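Local structure of alginate biosynthesis protein AlgX (Pseudomonas aeruginosa, 4KNC) at residues A[22-27]-A[35-40]; A[53-58]-A[108-113]; A[82-87]-A[129-134]; A[86-91]-A[298-303]. The protein takes part in the O-acetylation of the exopolysaccharide alginate and protects the polymer from degradation as it crosses the periplasm. All coordinates share one frame; numbering follows the deposited sequence.

Interaction 1: A[22-27]-A[35-40]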
# COMPACT_ATOMS: atom_id res chain seq x y z
N ALA A 22 -28.96 -0.85 -9.42
CA ALA A 22 -28.38 -0.21 -10.61
C ALA A 22 -28.05 1.29 -10.45
O ALA A 22 -27.56 1.90 -11.39
CB ALA A 22 -29.29 -0.42 -11.80
N TYR A 23 -28.32 1.89 -9.29
CA TYR A 23 -28.19 3.35 -9.15
C TYR A 23 -27.06 3.75 -8.23
O TYR A 23 -27.05 3.37 -7.06
CB TYR A 23 -29.51 3.98 -8.68
CG TYR A 23 -30.67 3.51 -9.51
CD1 TYR A 23 -30.67 3.68 -10.89
CD2 TYR A 23 -31.74 2.86 -8.92
CE1 TYR A 23 -31.72 3.23 -11.65
CE2 TYR A 23 -32.80 2.40 -9.69
CZ TYR A 23 -32.78 2.59 -11.05
OH TYR A 23 -33.83 2.15 -11.81
N ASP A 24 -26.12 4.54 -8.75
CA ASP A 24 -24.94 4.93 -7.97
C ASP A 24 -25.32 5.62 -6.67
O ASP A 24 -24.65 5.44 -5.66
CB ASP A 24 -24.01 5.83 -8.78
CG ASP A 24 -23.27 5.08 -9.86
OD1 ASP A 24 -23.33 3.84 -9.87
OD2 ASP A 24 -22.62 5.73 -10.71
N SER A 25 -26.41 6.38 -6.69
CA SER A 25 -26.84 7.11 -5.50
C SER A 25 -27.35 6.19 -4.39
O SER A 25 -27.45 6.59 -3.24
CB SER A 25 -27.90 8.14 -5.87
OG SER A 25 -28.90 7.56 -6.68
N ARG A 26 -27.66 4.94 -4.73
CA ARG A 26 -28.08 3.97 -3.73
C ARG A 26 -26.89 3.51 -2.86
O ARG A 26 -27.08 2.98 -1.77
CB ARG A 26 -28.78 2.78 -4.42
CG ARG A 26 -29.24 1.64 -3.50
CD ARG A 26 -30.31 2.06 -2.46
NE ARG A 26 -30.60 0.97 -1.53
CZ ARG A 26 -29.91 0.72 -0.42
NH1 ARG A 26 -28.89 1.50 -0.10
NH2 ARG A 26 -30.25 -0.31 0.36
N TYR A 27 -25.67 3.74 -3.35
CA TYR A 27 -24.45 3.30 -2.65
C TYR A 27 -23.85 4.46 -1.85
O TYR A 27 -22.68 4.77 -2.00
CB TYR A 27 -23.41 2.74 -3.63
CG TYR A 27 -23.89 1.52 -4.38
CD1 TYR A 27 -24.87 1.62 -5.36
CD2 TYR A 27 -23.38 0.25 -4.09
CE1 TYR A 27 -25.35 0.52 -6.02
CE2 TYR A 27 -23.86 -0.87 -4.76
CZ TYR A 27 -24.84 -0.72 -5.73
OH TYR A 27 -25.33 -1.80 -6.42
N PHE A 35 -18.63 -0.68 -3.60
CA PHE A 35 -19.26 -1.56 -4.58
C PHE A 35 -19.96 -0.85 -5.75
O PHE A 35 -20.56 -1.49 -6.60
CB PHE A 35 -20.24 -2.50 -3.89
CG PHE A 35 -19.65 -3.21 -2.70
CD1 PHE A 35 -18.86 -4.34 -2.88
CD2 PHE A 35 -19.88 -2.75 -1.41
CE1 PHE A 35 -18.30 -5.00 -1.78
CE2 PHE A 35 -19.31 -3.39 -0.31
CZ PHE A 35 -18.52 -4.52 -0.50
N THR A 36 -19.86 0.48 -5.77
CA THR A 36 -20.62 1.32 -6.70
C THR A 36 -20.33 1.10 -8.19
O THR A 36 -19.18 1.22 -8.61
CB THR A 36 -20.31 2.79 -6.39
OG1 THR A 36 -20.31 2.98 -4.97
CG2 THR A 36 -21.34 3.71 -7.03
N HIS A 37 -21.33 0.74 -8.99
CA HIS A 37 -22.54 0.07 -8.53
C HIS A 37 -22.48 -1.36 -9.11
O HIS A 37 -21.73 -1.61 -10.07
CB HIS A 37 -23.82 0.83 -8.96
CG HIS A 37 -24.15 0.72 -10.42
ND1 HIS A 37 -23.96 1.76 -11.30
CD2 HIS A 37 -24.69 -0.29 -11.14
CE1 HIS A 37 -24.35 1.39 -12.51
NE2 HIS A 37 -24.79 0.14 -12.44
N LEU A 38 -23.23 -2.29 -8.53
CA LEU A 38 -23.09 -3.70 -8.90
C LEU A 38 -23.93 -4.07 -10.11
O LEU A 38 -25.07 -3.66 -10.21
CB LEU A 38 -23.47 -4.61 -7.73
CG LEU A 38 -22.59 -4.49 -6.49
CD1 LEU A 38 -23.32 -5.12 -5.31
CD2 LEU A 38 -21.22 -5.17 -6.71
N VAL A 39 -23.33 -4.83 -11.03
CA VAL A 39 -24.06 -5.39 -12.16
C VAL A 39 -23.86 -6.91 -12.21
O VAL A 39 -22.80 -7.43 -11.85
CB VAL A 39 -23.67 -4.75 -13.52
CG1 VAL A 39 -24.03 -3.28 -13.53
CG2 VAL A 39 -22.19 -4.94 -13.82
N GLN A 40 -24.90 -7.60 -12.65
CA GLN A 40 -24.95 -9.06 -12.68
C GLN A 40 -24.40 -9.54 -13.99
O GLN A 40 -24.95 -9.25 -15.05
CB GLN A 40 -26.41 -9.53 -12.56
CG GLN A 40 -26.61 -11.04 -12.62
CD GLN A 40 -26.21 -11.74 -11.32
OE1 GLN A 40 -26.89 -11.64 -10.29
NE2 GLN A 40 -25.09 -12.47 -11.38
O HOH W 1 -20.48 5.97 -4.26
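The Tyr27 ring lies against the backbone of Thr36 and His37, whose CA atoms sit over one face, displaced toward the rim, in two CH-pi contacts; His37 CA is the nearer, 3.9 Å from the ring centroid. Tyr23 O lies at the edge of the same ring, in its plane. The His37 imidazole has Ala22 O over the centre of one face, 3.4 Å from CE1, and Asp24 OD1 at its edge. The motif is a His-carboxylate hydrogen bond, linking a short 3-10 segment around Ser25 to the turn just ahead of strand 38-40 in the SGNH hydrolase-like region. A cis peptide bond precedes His37, and its CG is held between the backbone N and carbonyl carbon (chi1 73°). His37 ND1 donates to Asp24 OD1 over 2.6 Å, approaching on the syn side but 29° out of the carboxylate plane; ring and carboxylate planes are 50° apart. The carboxylate and the carbonyl over the ring would both tend to stabilise positive charge on the imidazole. This pair is distinct from the inferred active-site residues Asp148 and His150, although the side chain of Phe35 comes about 7 Å from that of Asp148. Thr36 OG1 packs 3.4 Å from Tyr27 CB and is also hydrogen-bonded to Gly33 O, while Thr36 CG2 lies 3.5 Å from Asp24 OD1. Leu202 of helix 194-203 touches Tyr27 as well. The phenol is gripped at its tip: Tyr27 OH bonds to Ala21 O and accepts a nearly straight hydrogen bond from Leu38 N, 3.0 Å away.

Interaction 2: A[53-58]-A[108-113]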
# COMPACT_ATOMS: atom_id res chain seq x y z
N LEU A 53 -14.98 -1.63 -14.04
CA LEU A 53 -15.23 -1.31 -15.44
C LEU A 53 -14.77 0.09 -15.77
O LEU A 53 -15.24 0.70 -16.74
CB LEU A 53 -16.72 -1.46 -15.77
CG LEU A 53 -17.29 -2.87 -15.55
CD1 LEU A 53 -18.77 -2.93 -15.92
CD2 LEU A 53 -16.49 -3.89 -16.35
N ARG A 54 -13.85 0.60 -14.96
CA ARG A 54 -13.37 1.96 -15.17
C ARG A 54 -12.45 1.99 -16.38
O ARG A 54 -11.88 0.96 -16.76
CB ARG A 54 -12.62 2.45 -13.93
CG ARG A 54 -11.27 1.78 -13.69
CD ARG A 54 -10.39 2.71 -12.88
NE ARG A 54 -10.64 2.62 -11.45
CZ ARG A 54 -10.60 3.64 -10.60
NH1 ARG A 54 -10.33 4.88 -11.02
NH2 ARG A 54 -10.84 3.42 -9.33
N THR A 55 -12.33 3.18 -16.98
CA THR A 55 -11.39 3.41 -18.08
C THR A 55 -10.32 4.42 -17.71
O THR A 55 -9.42 4.67 -18.50
CB THR A 55 -12.09 3.94 -19.34
OG1 THR A 55 -12.80 5.14 -19.01
CG2 THR A 55 -13.08 2.90 -19.89
N ASP A 56 -10.42 5.00 -16.52
CA ASP A 56 -9.46 6.03 -16.11
C ASP A 56 -8.41 5.45 -15.16
O ASP A 56 -8.77 4.76 -14.22
CB ASP A 56 -10.19 7.19 -15.43
CG ASP A 56 -10.91 6.75 -14.17
OD1 ASP A 56 -11.89 5.98 -14.27
OD2 ASP A 56 -10.47 7.15 -13.06
N PHE A 57 -7.13 5.72 -15.42
CA PHE A 57 -6.05 5.18 -14.59
C PHE A 57 -4.97 6.23 -14.34
O PHE A 57 -4.90 7.21 -15.06
CB PHE A 57 -5.43 3.93 -15.25
CG PHE A 57 -6.38 2.77 -15.35
CD1 PHE A 57 -6.59 1.95 -14.26
CD2 PHE A 57 -7.07 2.53 -16.52
CE1 PHE A 57 -7.48 0.88 -14.33
CE2 PHE A 57 -7.96 1.46 -16.61
CZ PHE A 57 -8.17 0.64 -15.51
N GLY A 58 -4.14 6.04 -13.32
CA GLY A 58 -3.05 6.95 -13.06
C GLY A 58 -3.30 7.97 -11.96
O GLY A 58 -4.10 7.75 -11.04
N GLU A 108 -10.95 -1.48 -24.78
CA GLU A 108 -9.72 -1.03 -25.43
C GLU A 108 -9.24 0.28 -24.82
O GLU A 108 -8.04 0.51 -24.66
CB GLU A 108 -9.90 -0.90 -26.96
CG GLU A 108 -10.19 -2.22 -27.68
CD GLU A 108 -9.07 -3.24 -27.56
OE1 GLU A 108 -7.92 -2.81 -27.32
OE2 GLU A 108 -9.32 -4.46 -27.68
N LEU A 109 -10.19 1.15 -24.47
CA LEU A 109 -9.83 2.42 -23.86
C LEU A 109 -9.21 2.22 -22.48
O LEU A 109 -8.20 2.86 -22.14
CB LEU A 109 -11.05 3.32 -23.74
CG LEU A 109 -10.75 4.68 -23.14
CD1 LEU A 109 -9.73 5.38 -24.02
CD2 LEU A 109 -12.03 5.49 -23.00
N ALA A 110 -9.82 1.32 -21.70
CA ALA A 110 -9.30 0.98 -20.38
C ALA A 110 -7.89 0.42 -20.48
O ALA A 110 -6.99 0.84 -19.75
CB ALA A 110 -10.23 -0.03 -19.68
N LYS A 111 -7.69 -0.53 -21.39
CA LYS A 111 -6.39 -1.18 -21.56
C LYS A 111 -5.30 -0.19 -21.99
O LYS A 111 -4.18 -0.21 -21.49
CB LYS A 111 -6.50 -2.31 -22.58
CG LYS A 111 -5.15 -2.90 -23.02
CD LYS A 111 -5.33 -3.99 -24.05
CE LYS A 111 -3.97 -4.47 -24.56
NZ LYS A 111 -4.13 -5.65 -25.47
N LYS A 112 -5.67 0.68 -22.92
CA LYS A 112 -4.78 1.72 -23.41
C LYS A 112 -4.36 2.65 -22.25
O LYS A 112 -3.18 2.93 -22.05
CB LYS A 112 -5.53 2.53 -24.49
CG LYS A 112 -4.69 3.51 -25.25
CD LYS A 112 -5.55 4.57 -25.92
CE LYS A 112 -6.47 3.99 -26.97
NZ LYS A 112 -7.53 4.98 -27.35
N ASN A 113 -5.34 3.11 -21.48
CA ASN A 113 -5.03 4.00 -20.36
C ASN A 113 -4.19 3.34 -19.27
O ASN A 113 -3.25 3.93 -18.73
CB ASN A 113 -6.32 4.61 -19.82
CG ASN A 113 -6.88 5.66 -20.76
OD1 ASN A 113 -6.15 6.23 -21.56
ND2 ASN A 113 -8.18 5.89 -20.68
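Phe57 and Asn113 cross at about a right angle, with the phenyl and amide planes 60° apart. Asn113 CB meets the rim of the ring close to its plane, 4.0 Å from Phe57 CD2, so the aromatic side chain turns an edge to the helix here. One helical turn earlier, Phe57 CE2 comes within 3.3 Å of Ala110 O and 4.1 Å of Ala110 CB. With CG anti to the carbonyl carbon (chi1 -73°), the Asn113 amide turns to the loop and reaches a residue two positions before Phe57: Asn113 ND2 donates to Thr55 O at 2.8 Å. This bond is fairly straight and runs close to the amide plane of Asn113, while the donor is tilted 23° from the carbonyl plane of Thr55, and it ties a loop carbonyl to the helix by a side chain. Thr55 lies so close that its CA is 3.9 Å from Ala110 CA, an approach that the small alanine side chain permits. Thr55 and Leu109 meet obliquely, with Leu109 CD2 4.0 Å from Thr55 CB, and the preceding carbonyl, Arg54 O, packs 3.5 Å from Ala110 CB. Within the loop, Arg54 NH1 forms a salt bridge with Asp56 OD2, its hydrogen bond weak. The contact is structural, near the surface, and lies away from the inferred active site. It lays the connection between strand 46-48 and helix 61-76 across helix 107-123, and Leu91 of helix 89-93 touches both Phe57 and Ala110, placing a second helix beside the pair.

Interaction 3: A[82-87]-A[129-134]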
# COMPACT_ATOMS: atom_id res chain seq x y z
N VAL A 82 9.94 -1.90 -7.18
CA VAL A 82 9.07 -2.57 -8.13
C VAL A 82 7.62 -2.31 -7.71
O VAL A 82 7.26 -2.55 -6.56
CB VAL A 82 9.32 -4.10 -8.13
CG1 VAL A 82 8.27 -4.83 -8.96
CG2 VAL A 82 10.73 -4.41 -8.63
N VAL A 83 6.80 -1.80 -8.63
CA VAL A 83 5.38 -1.60 -8.32
C VAL A 83 4.51 -2.65 -9.02
O VAL A 83 4.60 -2.87 -10.23
CB VAL A 83 4.86 -0.15 -8.60
CG1 VAL A 83 3.35 -0.12 -8.74
CG2 VAL A 83 5.28 0.82 -7.49
N VAL A 84 3.69 -3.34 -8.23
CA VAL A 84 2.70 -4.25 -8.76
C VAL A 84 1.36 -3.54 -8.78
O VAL A 84 0.72 -3.36 -7.75
CB VAL A 84 2.63 -5.53 -7.93
CG1 VAL A 84 1.38 -6.34 -8.32
CG2 VAL A 84 3.92 -6.35 -8.15
N TYR A 85 0.96 -3.10 -9.97
CA TYR A 85 -0.24 -2.31 -10.16
C TYR A 85 -1.34 -3.27 -10.58
O TYR A 85 -1.51 -3.57 -11.76
CB TYR A 85 0.01 -1.30 -11.28
CG TYR A 85 -0.95 -0.12 -11.41
CD1 TYR A 85 -1.27 0.69 -10.31
CD2 TYR A 85 -1.49 0.22 -12.65
CE1 TYR A 85 -2.12 1.79 -10.45
CE2 TYR A 85 -2.34 1.31 -12.79
CZ TYR A 85 -2.66 2.08 -11.69
OH TYR A 85 -3.50 3.15 -11.86
N GLN A 86 -2.07 -3.80 -9.59
CA GLN A 86 -3.02 -4.89 -9.84
C GLN A 86 -4.09 -4.45 -10.86
O GLN A 86 -4.73 -3.42 -10.70
CB GLN A 86 -3.68 -5.34 -8.53
CG GLN A 86 -4.31 -6.74 -8.61
CD GLN A 86 -5.19 -7.06 -7.38
OE1 GLN A 86 -5.77 -6.16 -6.77
NE2 GLN A 86 -5.27 -8.34 -7.03
N PRO A 87 -4.24 -5.22 -11.93
CA PRO A 87 -5.19 -4.81 -12.98
C PRO A 87 -6.66 -5.03 -12.58
O PRO A 87 -6.95 -5.77 -11.64
CB PRO A 87 -4.80 -5.70 -14.16
CG PRO A 87 -4.17 -6.93 -13.52
CD PRO A 87 -3.44 -6.40 -12.32
N PRO A 129 6.08 -4.52 -13.62
CA PRO A 129 5.62 -5.65 -14.43
C PRO A 129 4.39 -5.29 -15.25
O PRO A 129 3.50 -4.53 -14.80
CB PRO A 129 5.28 -6.71 -13.38
CG PRO A 129 6.19 -6.39 -12.24
CD PRO A 129 6.27 -4.89 -12.20
N ASP A 130 4.35 -5.82 -16.46
CA ASP A 130 3.24 -5.57 -17.38
C ASP A 130 2.33 -6.79 -17.38
O ASP A 130 2.72 -7.85 -17.87
CB ASP A 130 3.81 -5.34 -18.78
CG ASP A 130 2.74 -5.07 -19.82
OD1 ASP A 130 1.54 -5.18 -19.50
OD2 ASP A 130 3.12 -4.76 -20.97
N PHE A 131 1.11 -6.63 -16.86
CA PHE A 131 0.17 -7.74 -16.74
C PHE A 131 -0.75 -7.87 -17.95
O PHE A 131 -1.60 -8.75 -17.98
CB PHE A 131 -0.68 -7.62 -15.44
CG PHE A 131 0.15 -7.63 -14.18
CD1 PHE A 131 0.91 -8.76 -13.85
CD2 PHE A 131 0.21 -6.52 -13.35
CE1 PHE A 131 1.69 -8.78 -12.69
CE2 PHE A 131 0.99 -6.54 -12.20
CZ PHE A 131 1.73 -7.67 -11.87
N SER A 132 -0.57 -7.00 -18.94
CA SER A 132 -1.46 -7.04 -20.10
C SER A 132 -1.57 -8.39 -20.83
O SER A 132 -2.63 -8.71 -21.37
CB SER A 132 -1.19 -5.88 -21.08
OG SER A 132 0.14 -5.92 -21.57
N PRO A 133 -0.50 -9.22 -20.82
CA PRO A 133 -0.76 -10.54 -21.42
C PRO A 133 -1.84 -11.35 -20.71
O PRO A 133 -2.35 -12.31 -21.30
CB PRO A 133 0.59 -11.26 -21.30
CG PRO A 133 1.60 -10.15 -21.32
CD PRO A 133 0.94 -9.02 -20.56
N LEU A 134 -2.20 -10.98 -19.48
CA LEU A 134 -3.23 -11.71 -18.74
C LEU A 134 -4.64 -11.17 -19.00
O LEU A 134 -5.61 -11.73 -18.50
CB LEU A 134 -2.95 -11.68 -17.24
CG LEU A 134 -1.55 -12.13 -16.85
CD1 LEU A 134 -1.41 -12.13 -15.32
CD2 LEU A 134 -1.26 -13.52 -17.45
O HOH W 2 2.89 -3.62 -12.13
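Phe131 fills the tight half of the contact, its side chain crossing those of Val84 and Pro87 at about a right angle. Phe131 CZ lies 3.8 Å from Val84 CG1, the branch anti to the backbone N (chi1 168°), and Phe131 CD2 is 3.8 Å from Pro87 CD. Tyr85 O approaches the ring edge near its plane and is also bonded to the Tyr114 hydroxyl. Val163 of helix 153-169 packs on both Val84 and Phe131. At the other end of the contact, Pro129 CD sits 3.8 Å from Val82 CG1 and 3.3 Å from Val83 O. Looser, partly exposed chain follows: Asp130 begins an Asx turn, its OD1 accepting from both Ser132 N (2.8 Å) and Ser132 OG ahead of the 3-10 segment 132-134. No direct hydrogen bond joins the two segments. Instead one water donates to Val83 O (2.7 Å) and Pro129 O and accepts from Tyr85 N. Strand 80-85 is an outermost strand of the parallel sheet, so this water satisfies backbone groups on the side away from strand 293-298. The segments are thus joined by one bridging water and by mainly apolar packing, with two carbonyl oxygens set against C-H groups.

Interaction 4: A[86-91]-A[298-303]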
# COMPACT_ATOMS: atom_id res chain seq x y z
N GLN A 86 -2.07 -3.80 -9.59
CA GLN A 86 -3.02 -4.89 -9.84
C GLN A 86 -4.09 -4.45 -10.86
O GLN A 86 -4.73 -3.42 -10.70
CB GLN A 86 -3.68 -5.34 -8.53
CG GLN A 86 -4.31 -6.74 -8.61
CD GLN A 86 -5.19 -7.06 -7.38
OE1 GLN A 86 -5.77 -6.16 -6.77
NE2 GLN A 86 -5.27 -8.34 -7.03
N PRO A 87 -4.24 -5.22 -11.93
CA PRO A 87 -5.19 -4.81 -12.98
C PRO A 87 -6.66 -5.03 -12.58
O PRO A 87 -6.95 -5.77 -11.64
CB PRO A 87 -4.80 -5.70 -14.16
CG PRO A 87 -4.17 -6.93 -13.52
CD PRO A 87 -3.44 -6.40 -12.32
N THR A 88 -7.58 -4.39 -13.28
CA THR A 88 -8.98 -4.47 -12.88
C THR A 88 -9.62 -5.81 -13.23
O THR A 88 -9.12 -6.57 -14.07
CB THR A 88 -9.81 -3.30 -13.45
OG1 THR A 88 -9.67 -3.25 -14.87
CG2 THR A 88 -9.33 -1.96 -12.84
N ARG A 89 -10.71 -6.12 -12.55
CA ARG A 89 -11.47 -7.32 -12.83
C ARG A 89 -12.04 -7.22 -14.23
O ARG A 89 -12.21 -8.23 -14.91
CB ARG A 89 -12.59 -7.50 -11.78
CG ARG A 89 -12.05 -7.60 -10.35
CD ARG A 89 -13.16 -7.64 -9.28
NE ARG A 89 -13.86 -8.93 -9.23
CZ ARG A 89 -15.04 -9.16 -9.80
NH1 ARG A 89 -15.66 -8.20 -10.48
NH2 ARG A 89 -15.60 -10.36 -9.68
N GLY A 90 -12.34 -6.01 -14.67
CA GLY A 90 -12.87 -5.81 -16.00
C GLY A 90 -11.83 -6.12 -17.07
O GLY A 90 -12.14 -6.78 -18.07
N LEU A 91 -10.59 -5.67 -16.87
CA LEU A 91 -9.53 -5.92 -17.85
C LEU A 91 -9.20 -7.40 -17.93
O LEU A 91 -8.94 -7.92 -19.01
CB LEU A 91 -8.26 -5.13 -17.53
CG LEU A 91 -8.35 -3.63 -17.82
CD1 LEU A 91 -7.24 -2.89 -17.09
CD2 LEU A 91 -8.29 -3.36 -19.32
N PHE A 298 -0.52 -2.71 -4.92
CA PHE A 298 -1.79 -2.05 -4.63
C PHE A 298 -2.66 -2.02 -5.89
O PHE A 298 -2.17 -2.30 -6.99
CB PHE A 298 -1.57 -0.63 -4.09
CG PHE A 298 -0.70 0.22 -4.97
CD1 PHE A 298 0.69 0.21 -4.82
CD2 PHE A 298 -1.26 1.04 -5.94
CE1 PHE A 298 1.51 1.00 -5.63
CE2 PHE A 298 -0.45 1.83 -6.76
CZ PHE A 298 0.94 1.81 -6.60
N ALA A 299 -3.93 -1.68 -5.73
CA ALA A 299 -4.87 -1.65 -6.84
C ALA A 299 -5.11 -0.24 -7.41
O ALA A 299 -4.53 0.74 -6.96
CB ALA A 299 -6.20 -2.30 -6.45
N THR A 300 -6.00 -0.16 -8.39
CA THR A 300 -6.09 1.02 -9.23
C THR A 300 -7.02 2.13 -8.71
O THR A 300 -7.18 3.15 -9.39
CB THR A 300 -6.54 0.62 -10.67
OG1 THR A 300 -7.78 -0.10 -10.60
CG2 THR A 300 -5.48 -0.27 -11.32
N HIS A 301 -7.62 1.95 -7.53
CA HIS A 301 -8.59 2.93 -7.04
C HIS A 301 -8.00 3.92 -6.03
O HIS A 301 -8.69 4.82 -5.59
CB HIS A 301 -9.83 2.25 -6.45
CG HIS A 301 -9.53 1.39 -5.25
ND1 HIS A 301 -9.00 0.12 -5.36
CD2 HIS A 301 -9.68 1.63 -3.92
CE1 HIS A 301 -8.85 -0.39 -4.15
NE2 HIS A 301 -9.26 0.50 -3.26
N TYR A 302 -6.75 3.74 -5.64
CA TYR A 302 -6.17 4.62 -4.65
C TYR A 302 -5.70 5.92 -5.25
O TYR A 302 -5.31 5.99 -6.42
CB TYR A 302 -5.01 3.94 -3.93
CG TYR A 302 -5.44 2.72 -3.19
CD1 TYR A 302 -6.27 2.80 -2.08
CD2 TYR A 302 -5.00 1.47 -3.60
CE1 TYR A 302 -6.68 1.66 -1.40
CE2 TYR A 302 -5.39 0.34 -2.94
CZ TYR A 302 -6.23 0.43 -1.84
OH TYR A 302 -6.59 -0.74 -1.20
N ASP A 303 -5.72 6.97 -4.43
CA ASP A 303 -5.22 8.27 -4.83
C ASP A 303 -3.73 8.28 -4.59
O ASP A 303 -3.29 8.39 -3.44
CB ASP A 303 -5.89 9.38 -4.01
CG ASP A 303 -5.21 10.74 -4.19
OD1 ASP A 303 -4.56 10.95 -5.23
OD2 ASP A 303 -5.34 11.59 -3.29
O HOH W 3 -7.12 -2.46 -9.73
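One direct hydrogen bond crosses the contact, from Gln86 N to Phe298 O at 3.0 Å, with an N-H...O angle of 162°. A water adds a second polar link, donating to Gln86 O (2.8 Å) and accepting from Thr300 N (2.9 Å), so both backbone polar groups of Gln86 are tied to segment 298-303. Phe298 N is in turn paired with Val84 O, so Phe298 is bonded to residues 84 and 86 in the manner of parallel strands. The contact thus lies where strands 80-85 and 293-298 end, side by side in the parallel sheet of the SGNH hydrolase-like domain, and their chains diverge: residues 299-302 form a type I beta turn, while the other segment enters helix 89-93. Thr88 is the N-cap of that helix, its OG1, held between the backbone N and carbonyl carbon (chi1 55°), accepting from Leu91 N at 3.3 Å. Van der Waals contacts accompany the bonds. Thr88 and Thr300 cross at about a right angle, Thr88 CG2 packing 3.3 Å from Thr300 OG1, while Thr300 CG2 sits 3.3 Å from Gln86 O. Extended beyond CG, the Gln86 side chain passes Ala299, with OE1 3.9 Å from Ala299 CB. Its NE2 is hydrogen-bonded to Asn244 OD1, beside the inferred nucleophile Ser243 in sequence, and the Gln86 side chain is about 6 Å from that of His150, the inferred proton acceptor.

In the fold
Interaction 1 closes before the others open along the chain, and its centre lies 18 to 27 Å from theirs. All four lie in the SGNH hydrolase-like region; interactions 2, 3 and 4 cluster, their centres 10 to 14 Å apart. Interactions 3 and 4 start from the same stretch, sharing Gln86 and Pro87, where strand 80-85 leads to helix 89-93; strand 293-298 runs beside that strand. Interaction 2 alternates with both along the chain: Gly58 N probably bonds to Tyr85 OH, and Phe57 packs on Thr88. An outer strand of the parallel sheet is thereby joined to helix 107-123 and to loops near the inferred Ser-His-Asp triad.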